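Local coordinates for protein methylenetetrahydrofolate--tRNA-(uracil-5-)-methyltransferase TrmFO (Thermus thermophilus, PDB 3G5S) that probably uses 5,10-methylenetetrahydrofolate and the cofactor FAD, with NADH or NADPH as reductant, to methylate uridine 54 of tRNA at carbon 5, at residues V4-A9 and S14-T19; R288-I293 and E297-V302; E80-A85 and L93-E98. One frame throughout, in Å; residues are numbered along the deposited sequence.

In the fold
Along the chain the order is contact 1, contact 3, contact 2. Contact 1 lies at the FAD-binding end, where strand 4-7 of the five-stranded parallel sheet leads into helix 11-22. Contact 3, with its centre about 20 Å away and nearest atoms about 5 Å apart, joins helix 77-84 to a small antiparallel sheet. The two are tied together: Glu15 receives the amides of Leu77 and Val78, and helix 97-109, begun in contact 3, packs on Ser14 and Trp18. Contact 2 stands about 40 Å from contact 1 and 34 Å from contact 3, centre to centre, at an edge strand of the six-stranded antiparallel sheet, across the chain's centre from contact 1 and its FAD site.

Contact 1 (V4-A9 and S14-T19); sequences VNVVGA and SEAAWT. With FAD (flavin-adenine dinucleotide), chain B.
Strand 4-7 meets the helical segment 14-19 with CA of Val6 6.5 Å from CA of Ala17, and the chains close in further where Ala9 passes Ser14, their CA atoms 5.1 Å apart. Such nearness suits small residues on the helix. Val6 points its side chain at it: CG1 rests against CB of Ala16 at 4.4 Å, while CG2 comes to 4.3 Å from the backbone N of Ala17. A beta-branched valine fits both the strand and the close-lying helix, whose alanines leave room for it, and its other neighbours, Val27 and Leu29, belong to the next strand of the sheet. This is the opening of a Rossmann-type beta-alpha-beta unit, strand 4-7, helix 11-22, strand 27-30, whose GxGxxG glycines, Gly8, Gly10 and Gly13, run from the strand end into the first turn of the helix. Gly8 passes CA within 3.3 Å of O4B of the FAD ribose. Its backbone angles (phi 105°, psi 123°) would jam a side chain against the preceding carbonyl, and a CB would also collide with that ribose oxygen. Ahead of it, Val7 sends CG1 to 4.0 Å from N1A of the adenine. Ser14 turns OG back beside its own N, to accompany O of Ala9 at 3.5 Å, but its hydrogen bond goes to O of Gly10 within the turn. The N of Ala9 is bound by OE2 of Glu31, which also holds FAD.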
# COMPACT_ATOMS: atom_id res chain seq x y z
N VAL A 4 -22.91 12.58 2.87
CA VAL A 4 -21.79 11.80 3.37
C VAL A 4 -20.55 12.68 3.36
O VAL A 4 -20.27 13.36 2.37
CB VAL A 4 -21.55 10.55 2.50
CG1 VAL A 4 -20.21 9.91 2.84
CG2 VAL A 4 -22.69 9.58 2.69
N ASN A 5 -19.83 12.70 4.47
CA ASN A 5 -18.59 13.46 4.55
C ASN A 5 -17.46 12.69 3.90
O ASN A 5 -17.30 11.50 4.14
CB ASN A 5 -18.22 13.71 6.01
CG ASN A 5 -19.29 14.47 6.76
OD1 ASN A 5 -19.66 15.57 6.35
ND2 ASN A 5 -19.78 13.89 7.85
N VAL A 6 -16.67 13.39 3.08
CA VAL A 6 -15.41 12.85 2.58
C VAL A 6 -14.34 13.85 2.97
O VAL A 6 -14.39 15.02 2.58
CB VAL A 6 -15.43 12.61 1.06
CG1 VAL A 6 -14.05 12.14 0.58
CG2 VAL A 6 -16.51 11.60 0.69
N VAL A 7 -13.39 13.39 3.79
CA VAL A 7 -12.38 14.28 4.33
C VAL A 7 -11.07 14.08 3.58
O VAL A 7 -10.42 13.05 3.72
CB VAL A 7 -12.19 14.07 5.85
CG1 VAL A 7 -11.18 15.07 6.39
CG2 VAL A 7 -13.52 14.17 6.59
N GLY A 8 -10.72 15.08 2.79
CA GLY A 8 -9.53 15.04 1.95
C GLY A 8 -9.92 14.83 0.50
O GLY A 8 -10.59 13.85 0.18
N ALA A 9 -9.50 15.75 -0.37
CA ALA A 9 -9.81 15.67 -1.80
C ALA A 9 -8.56 15.35 -2.61
O ALA A 9 -8.26 16.01 -3.61
CB ALA A 9 -10.44 16.96 -2.28
N SER A 14 -11.17 11.98 -3.83
CA SER A 14 -11.82 12.34 -5.07
C SER A 14 -12.60 11.15 -5.63
O SER A 14 -13.74 11.29 -6.08
CB SER A 14 -10.81 12.85 -6.10
OG SER A 14 -10.25 14.10 -5.71
N GLU A 15 -11.98 9.97 -5.61
CA GLU A 15 -12.66 8.79 -6.10
C GLU A 15 -13.82 8.37 -5.19
O GLU A 15 -14.87 7.97 -5.68
CB GLU A 15 -11.70 7.62 -6.31
CG GLU A 15 -12.30 6.54 -7.17
CD GLU A 15 -12.42 6.96 -8.62
OE1 GLU A 15 -11.35 7.12 -9.27
OE2 GLU A 15 -13.55 7.13 -9.13
N ALA A 16 -13.63 8.47 -3.88
CA ALA A 16 -14.71 8.15 -2.96
C ALA A 16 -15.92 9.05 -3.23
O ALA A 16 -17.06 8.58 -3.32
CB ALA A 16 -14.25 8.29 -1.52
N ALA A 17 -15.67 10.36 -3.35
CA ALA A 17 -16.73 11.31 -3.63
C ALA A 17 -17.44 10.97 -4.93
O ALA A 17 -18.66 10.97 -5.00
CB ALA A 17 -16.18 12.73 -3.67
N TRP A 18 -16.67 10.67 -5.98
CA TRP A 18 -17.29 10.37 -7.26
C TRP A 18 -18.19 9.14 -7.17
O TRP A 18 -19.26 9.09 -7.79
CB TRP A 18 -16.20 10.15 -8.31
CG TRP A 18 -16.71 10.11 -9.71
CD1 TRP A 18 -16.65 9.05 -10.57
CD2 TRP A 18 -17.34 11.18 -10.42
NE1 TRP A 18 -17.21 9.40 -11.78
CE2 TRP A 18 -17.65 10.70 -11.71
CE3 TRP A 18 -17.69 12.49 -10.09
CZ2 TRP A 18 -18.28 11.49 -12.67
CZ3 TRP A 18 -18.32 13.28 -11.04
CH2 TRP A 18 -18.60 12.77 -12.32
N THR A 19 -17.76 8.15 -6.41
CA THR A 19 -18.54 6.92 -6.28
C THR A 19 -19.88 7.20 -5.60
O THR A 19 -20.93 6.74 -6.05
CB THR A 19 -17.75 5.86 -5.49
OG1 THR A 19 -16.44 5.71 -6.05
CG2 THR A 19 -18.45 4.52 -5.54
PA FAD B . -3.48 12.74 -0.83
O1A FAD B . -2.28 13.37 -0.19
O2A FAD B . -3.51 12.64 -2.33
O5B FAD B . -4.82 13.48 -0.38
C5B FAD B . -5.06 13.82 0.97
C4B FAD B . -5.80 15.14 0.98
O4B FAD B . -6.25 15.41 2.30
C3B FAD B . -4.90 16.30 0.58
O3B FAD B . -5.49 17.07 -0.45
C2B FAD B . -4.74 17.11 1.87
O2B FAD B . -4.60 18.50 1.68
C1B FAD B . -6.04 16.79 2.59
N9A FAD B . -6.04 16.88 4.06
C8A FAD B . -5.13 16.36 4.94
N7A FAD B . -5.57 16.58 6.20
C5A FAD B . -6.77 17.23 6.12
C6A FAD B . -7.66 17.70 7.07
N6A FAD B . -7.55 17.40 8.37
N1A FAD B . -8.81 18.31 6.64
C2A FAD B . -9.07 18.50 5.30
N3A FAD B . -8.19 18.04 4.35
C4A FAD B . -7.07 17.42 4.78
N1 FAD B . 2.63 7.70 -4.99
C2 FAD B . 2.91 7.13 -6.20
O2 FAD B . 2.19 6.23 -6.65
N3 FAD B . 4.00 7.56 -6.93
C4 FAD B . 4.83 8.57 -6.47
O4 FAD B . 5.80 8.95 -7.15
C4X FAD B . 4.54 9.15 -5.24
N5 FAD B . 5.33 10.16 -4.73
C5X FAD B . 5.01 10.72 -3.51
C6 FAD B . 5.82 11.75 -3.01
C7 FAD B . 5.53 12.33 -1.78
C7M FAD B . 6.40 13.43 -1.25
C8 FAD B . 4.43 11.89 -1.05
C8M FAD B . 4.11 12.51 0.27
C9 FAD B . 3.62 10.87 -1.55
C9A FAD B . 3.91 10.28 -2.78
N10 FAD B . 3.12 9.25 -3.27
C10 FAD B . 3.44 8.71 -4.51
C1' FAD B . 2.39 8.35 -2.30
C2' FAD B . 0.86 8.32 -2.48
O2' FAD B . 0.45 7.41 -3.48
C3' FAD B . 0.29 9.72 -2.74
O3' FAD B . 0.55 10.48 -1.58
C4' FAD B . -1.21 9.71 -3.02
O4' FAD B . -1.57 11.01 -3.46
C5' FAD B . -2.03 9.29 -1.81
O5' FAD B . -3.39 9.56 -2.04
P FAD B . -4.33 9.97 -0.81
O1P FAD B . -4.27 8.94 0.27
O2P FAD B . -5.67 10.30 -1.38
O3P FAD B . -3.62 11.28 -0.19

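Contact 2 (R288-I293 and E297-V302); sequences RLIQMI and ENAEIV. With EDO (1,2-ethanediol), chain H.
Gln291 and Glu297 bring their CA atoms to 4.1 Å where the chain doubles back after helix 283-290, the helix ending in a type I turn from Ile290 to Ile293. At this point CA of Glu297 makes a CA-H...O contact of 3.4 Å with O of Gln291.

The side-chain amide of Gln291 carries the polar part. With CG beside the backbone N and the chain extended beyond it (chi2 -171°), the group is placed so that O of Glu297 sits over one face of the side-chain amide, 3.3 Å from CD of Gln291. The same amide gives NE2 to O of Ala299 at 3.0 Å. The acceptor lies only 8° out of the amide plane and the donor sits on a lone pair in the carbonyl plane, though the N-H...O angle of 143° leaves the bond bent. Glutamine suits the place because it has both the length and the N-H; an alanine here would probably leave O of Ala299 without this donor and open a gap beside the Glu297 carbonyl.

Ile290, which is buried, and Ile301 meet tip to tip, CD1 to CD1 at 3.5 Å, and CG2 of Ile290 lies 4.4 Å from CB of Ala299. At the solvent side Glu297 folds its carboxylate back: OE1 takes the amide of Gly295, and a water bridges from OE2 to O of Met292, a selenomethionine. Glu300 faces away and grips ethanediol, presumably a crystallisation additive, with both carboxylate oxygens; NE of Arg413 also holds the diol.

The whole is a helix-turn-strand connection: the type I turn ends the helix, and the chain doubles back through a short loop and runs on to strand 301-303, an outermost strand of the six-stranded antiparallel sheet.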
# COMPACT_ATOMS: atom_id res chain seq x y z
N ARG A 288 19.57 -6.48 -5.91
CA ARG A 288 20.94 -6.99 -6.00
C ARG A 288 21.45 -7.47 -4.65
O ARG A 288 22.06 -8.54 -4.53
CB ARG A 288 21.86 -5.91 -6.57
CG ARG A 288 23.27 -6.39 -6.82
CD ARG A 288 24.05 -5.36 -7.63
NE ARG A 288 24.12 -4.07 -6.96
CZ ARG A 288 25.05 -3.73 -6.07
NH1 ARG A 288 26.01 -4.59 -5.75
NH2 ARG A 288 25.02 -2.53 -5.52
N LEU A 289 21.17 -6.68 -3.61
CA LEU A 289 21.62 -7.01 -2.26
C LEU A 289 20.88 -8.23 -1.71
O LEU A 289 21.50 -9.14 -1.15
CB LEU A 289 21.43 -5.80 -1.35
CG LEU A 289 22.57 -4.78 -1.31
CD1 LEU A 289 23.60 -5.21 -0.28
CD2 LEU A 289 23.22 -4.62 -2.68
N ILE A 290 19.56 -8.25 -1.87
CA ILE A 290 18.77 -9.35 -1.35
C ILE A 290 19.23 -10.68 -1.94
O ILE A 290 19.28 -11.69 -1.25
CB ILE A 290 17.25 -9.13 -1.62
CG1 ILE A 290 16.71 -8.02 -0.72
CG2 ILE A 290 16.48 -10.43 -1.42
CD1 ILE A 290 15.40 -7.44 -1.20
N GLN A 291 19.59 -10.67 -3.22
CA GLN A 291 19.94 -11.92 -3.86
C GLN A 291 21.34 -12.43 -3.48
O GLN A 291 21.76 -13.49 -3.93
CB GLN A 291 19.68 -11.85 -5.37
CG GLN A 291 18.18 -11.68 -5.67
CD GLN A 291 17.84 -11.81 -7.14
OE1 GLN A 291 18.68 -11.57 -8.01
NE2 GLN A 291 16.59 -12.18 -7.43
N MSE A 292 22.04 -11.67 -2.64
CA MSE A 292 23.29 -12.12 -2.03
C MSE A 292 23.06 -12.93 -0.75
O MSE A 292 23.99 -13.51 -0.21
CB MSE A 292 24.19 -10.93 -1.68
CG MSE A 292 24.63 -10.12 -2.88
SE MSE A 292 25.79 -8.67 -2.34
CE MSE A 292 26.11 -7.91 -4.11
N ILE A 293 21.82 -12.96 -0.26
CA ILE A 293 21.51 -13.66 0.98
C ILE A 293 21.22 -15.12 0.67
O ILE A 293 20.40 -15.41 -0.20
CB ILE A 293 20.28 -13.03 1.66
CG1 ILE A 293 20.57 -11.56 2.01
CG2 ILE A 293 19.87 -13.84 2.89
CD1 ILE A 293 19.33 -10.76 2.38
N GLU A 297 18.74 -16.15 -3.45
CA GLU A 297 19.46 -15.89 -4.69
C GLU A 297 18.55 -15.65 -5.88
O GLU A 297 18.90 -14.93 -6.81
CB GLU A 297 20.44 -17.03 -4.99
CG GLU A 297 21.63 -17.09 -4.04
CD GLU A 297 21.41 -17.98 -2.83
OE1 GLU A 297 20.26 -18.40 -2.57
OE2 GLU A 297 22.40 -18.27 -2.13
N ASN A 298 17.37 -16.28 -5.86
CA ASN A 298 16.39 -16.09 -6.93
C ASN A 298 15.06 -15.57 -6.39
O ASN A 298 14.01 -15.80 -6.97
CB ASN A 298 16.21 -17.39 -7.70
CG ASN A 298 17.47 -17.80 -8.42
OD1 ASN A 298 17.83 -17.21 -9.43
ND2 ASN A 298 18.15 -18.81 -7.89
N ALA A 299 15.13 -14.87 -5.27
CA ALA A 299 13.92 -14.35 -4.65
C ALA A 299 13.20 -13.36 -5.55
O ALA A 299 13.84 -12.56 -6.24
CB ALA A 299 14.26 -13.70 -3.32
N GLU A 300 11.87 -13.42 -5.53
CA GLU A 300 11.02 -12.46 -6.22
C GLU A 300 10.55 -11.45 -5.18
O GLU A 300 9.81 -11.80 -4.25
CB GLU A 300 9.82 -13.15 -6.86
CG GLU A 300 8.85 -12.19 -7.55
CD GLU A 300 7.65 -12.87 -8.19
OE1 GLU A 300 7.75 -14.06 -8.58
OE2 GLU A 300 6.60 -12.21 -8.33
N ILE A 301 10.99 -10.21 -5.32
CA ILE A 301 10.60 -9.17 -4.38
C ILE A 301 9.28 -8.58 -4.84
O ILE A 301 9.19 -8.05 -5.95
CB ILE A 301 11.67 -8.06 -4.31
CG1 ILE A 301 12.98 -8.63 -3.76
CG2 ILE A 301 11.18 -6.90 -3.46
CD1 ILE A 301 14.21 -8.08 -4.43
N VAL A 302 8.26 -8.70 -3.99
CA VAL A 302 6.94 -8.20 -4.34
C VAL A 302 6.64 -6.83 -3.75
O VAL A 302 5.74 -6.14 -4.23
CB VAL A 302 5.83 -9.21 -3.98
CG1 VAL A 302 5.97 -10.48 -4.80
CG2 VAL A 302 5.84 -9.52 -2.49
C1 EDO H . 4.51 -15.10 -10.50
O1 EDO H . 5.49 -15.52 -9.54
C2 EDO H . 3.74 -13.90 -9.95
O2 EDO H . 4.62 -12.77 -9.89
O HOH W 1 24.48 -16.00 -1.90

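Contact 3 (E80-A85 and L93-E98); sequences EAADLA and LAVDRE
The carbonyl group of Ala85 meets the N-H of Asp96 slightly off its plane: the donor is tilted 21° from it, yet the bond is of normal length and almost straight, 2.9 Å from Asp96 N to Ala85 O with an N-H...O angle of 170°. The same oxygen is also approached by the CA-H of Val95, with CA of Val95 3.4 Å from O of Ala85. Ala85 is the first residue to leave helical geometry after helix 77-84. Its carbonyl is turned across to the strand end, while its N still bonds to O of Ala81, 2.9 Å away.

Around this bond the side chains are apolar, small on the helix side (Ala82, Ala85) and larger on the strand (Leu93, Val95). Ala82 offers a methyl to two partners on the strand: CB lies 3.7 Å from CG1 of Val95 and 4.1 Å from CD2 of Leu93. Val95 also presses the same CG1 to 3.6 Å from CA of Ala82; the small alanine lets the valine methyl come down close to the helix backbone. CB of Ala85 lies against the Asp96 backbone, 3.8 Å from O of Asp96. Leu93 and Val95, two apart on strand 92-95, both point at the helix, whereas Ala94 between them points away and touches Val87 and Ala89.

Asp96 then changes the direction of the chain. It is the N-cap of helix 97-109: its CG is anti to the backbone N (chi1 180°), which carries the carboxylate away from the helix end and lets OD1 cap the amide of Glu99.

Chemically, then, a single, nearly linear backbone bond fixes the end of one helix to the beginning of the next, with methyl packing beside it, and the partial positive charge of the second helix's N-terminus would probably favour an ionised Asp96.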
# COMPACT_ATOMS: atom_id res chain seq x y z
N GLU A 80 -10.53 7.72 -15.80
CA GLU A 80 -10.99 8.57 -16.89
C GLU A 80 -10.01 9.71 -17.11
O GLU A 80 -9.60 10.01 -18.24
CB GLU A 80 -12.37 9.16 -16.57
CG GLU A 80 -13.51 8.18 -16.59
CD GLU A 80 -14.87 8.86 -16.44
OE1 GLU A 80 -14.92 10.11 -16.40
OE2 GLU A 80 -15.87 8.14 -16.34
N ALA A 81 -9.65 10.37 -16.01
CA ALA A 81 -8.74 11.49 -16.07
C ALA A 81 -7.40 11.06 -16.63
O ALA A 81 -6.79 11.77 -17.43
CB ALA A 81 -8.56 12.09 -14.69
N ALA A 82 -6.91 9.90 -16.20
CA ALA A 82 -5.62 9.42 -16.66
C ALA A 82 -5.65 9.09 -18.15
O ALA A 82 -4.71 9.40 -18.89
CB ALA A 82 -5.20 8.20 -15.86
N ASP A 83 -6.72 8.45 -18.60
CA ASP A 83 -6.86 8.08 -20.00
C ASP A 83 -6.91 9.32 -20.90
O ASP A 83 -6.37 9.31 -22.00
CB ASP A 83 -8.09 7.19 -20.21
CG ASP A 83 -7.88 5.77 -19.71
OD1 ASP A 83 -6.73 5.29 -19.71
OD2 ASP A 83 -8.87 5.11 -19.34
N LEU A 84 -7.53 10.38 -20.40
CA LEU A 84 -7.63 11.62 -21.16
C LEU A 84 -6.36 12.47 -21.09
O LEU A 84 -6.10 13.27 -21.99
CB LEU A 84 -8.85 12.43 -20.71
CG LEU A 84 -10.21 11.79 -20.99
CD1 LEU A 84 -11.33 12.53 -20.27
CD2 LEU A 84 -10.48 11.73 -22.49
N ALA A 85 -5.58 12.30 -20.03
CA ALA A 85 -4.38 13.10 -19.81
C ALA A 85 -3.11 12.31 -20.11
O ALA A 85 -2.01 12.74 -19.79
CB ALA A 85 -4.35 13.62 -18.37
N LEU A 93 1.48 3.89 -17.56
CA LEU A 93 0.43 4.88 -17.71
C LEU A 93 0.88 6.10 -16.94
O LEU A 93 1.02 6.05 -15.72
CB LEU A 93 -0.88 4.35 -17.14
CG LEU A 93 -2.06 5.33 -17.12
CD1 LEU A 93 -2.41 5.80 -18.52
CD2 LEU A 93 -3.26 4.68 -16.44
N ALA A 94 1.15 7.19 -17.65
CA ALA A 94 1.56 8.43 -17.01
C ALA A 94 0.69 9.56 -17.53
O ALA A 94 0.10 9.47 -18.61
CB ALA A 94 3.03 8.71 -17.29
N VAL A 95 0.61 10.63 -16.74
CA VAL A 95 -0.33 11.70 -17.02
C VAL A 95 0.30 13.08 -17.03
O VAL A 95 1.31 13.33 -16.35
CB VAL A 95 -1.48 11.71 -15.99
CG1 VAL A 95 -2.19 10.37 -15.98
CG2 VAL A 95 -0.96 12.06 -14.59
N ASP A 96 -0.30 13.97 -17.80
CA ASP A 96 -0.06 15.39 -17.65
C ASP A 96 -0.74 15.77 -16.33
O ASP A 96 -1.96 15.67 -16.21
CB ASP A 96 -0.67 16.14 -18.83
CG ASP A 96 -0.47 17.63 -18.73
OD1 ASP A 96 -0.94 18.26 -17.76
OD2 ASP A 96 0.15 18.20 -19.65
N ARG A 97 0.05 16.16 -15.34
CA ARG A 97 -0.47 16.32 -13.98
C ARG A 97 -1.59 17.36 -13.90
O ARG A 97 -2.59 17.17 -13.21
CB ARG A 97 0.65 16.68 -13.00
CG ARG A 97 1.74 15.62 -12.81
CD ARG A 97 2.86 16.22 -11.96
NE ARG A 97 4.02 15.35 -11.79
CZ ARG A 97 5.03 15.27 -12.65
NH1 ARG A 97 5.01 15.99 -13.77
NH2 ARG A 97 6.06 14.47 -12.41
N GLU A 98 -1.41 18.48 -14.59
CA GLU A 98 -2.39 19.56 -14.55
C GLU A 98 -3.69 19.19 -15.27
O GLU A 98 -4.78 19.53 -14.81
CB GLU A 98 -1.80 20.85 -15.12
CG GLU A 98 -2.70 22.07 -14.99
CD GLU A 98 -3.73 22.18 -16.10
OE1 GLU A 98 -3.42 21.78 -17.24
OE2 GLU A 98 -4.86 22.66 -15.83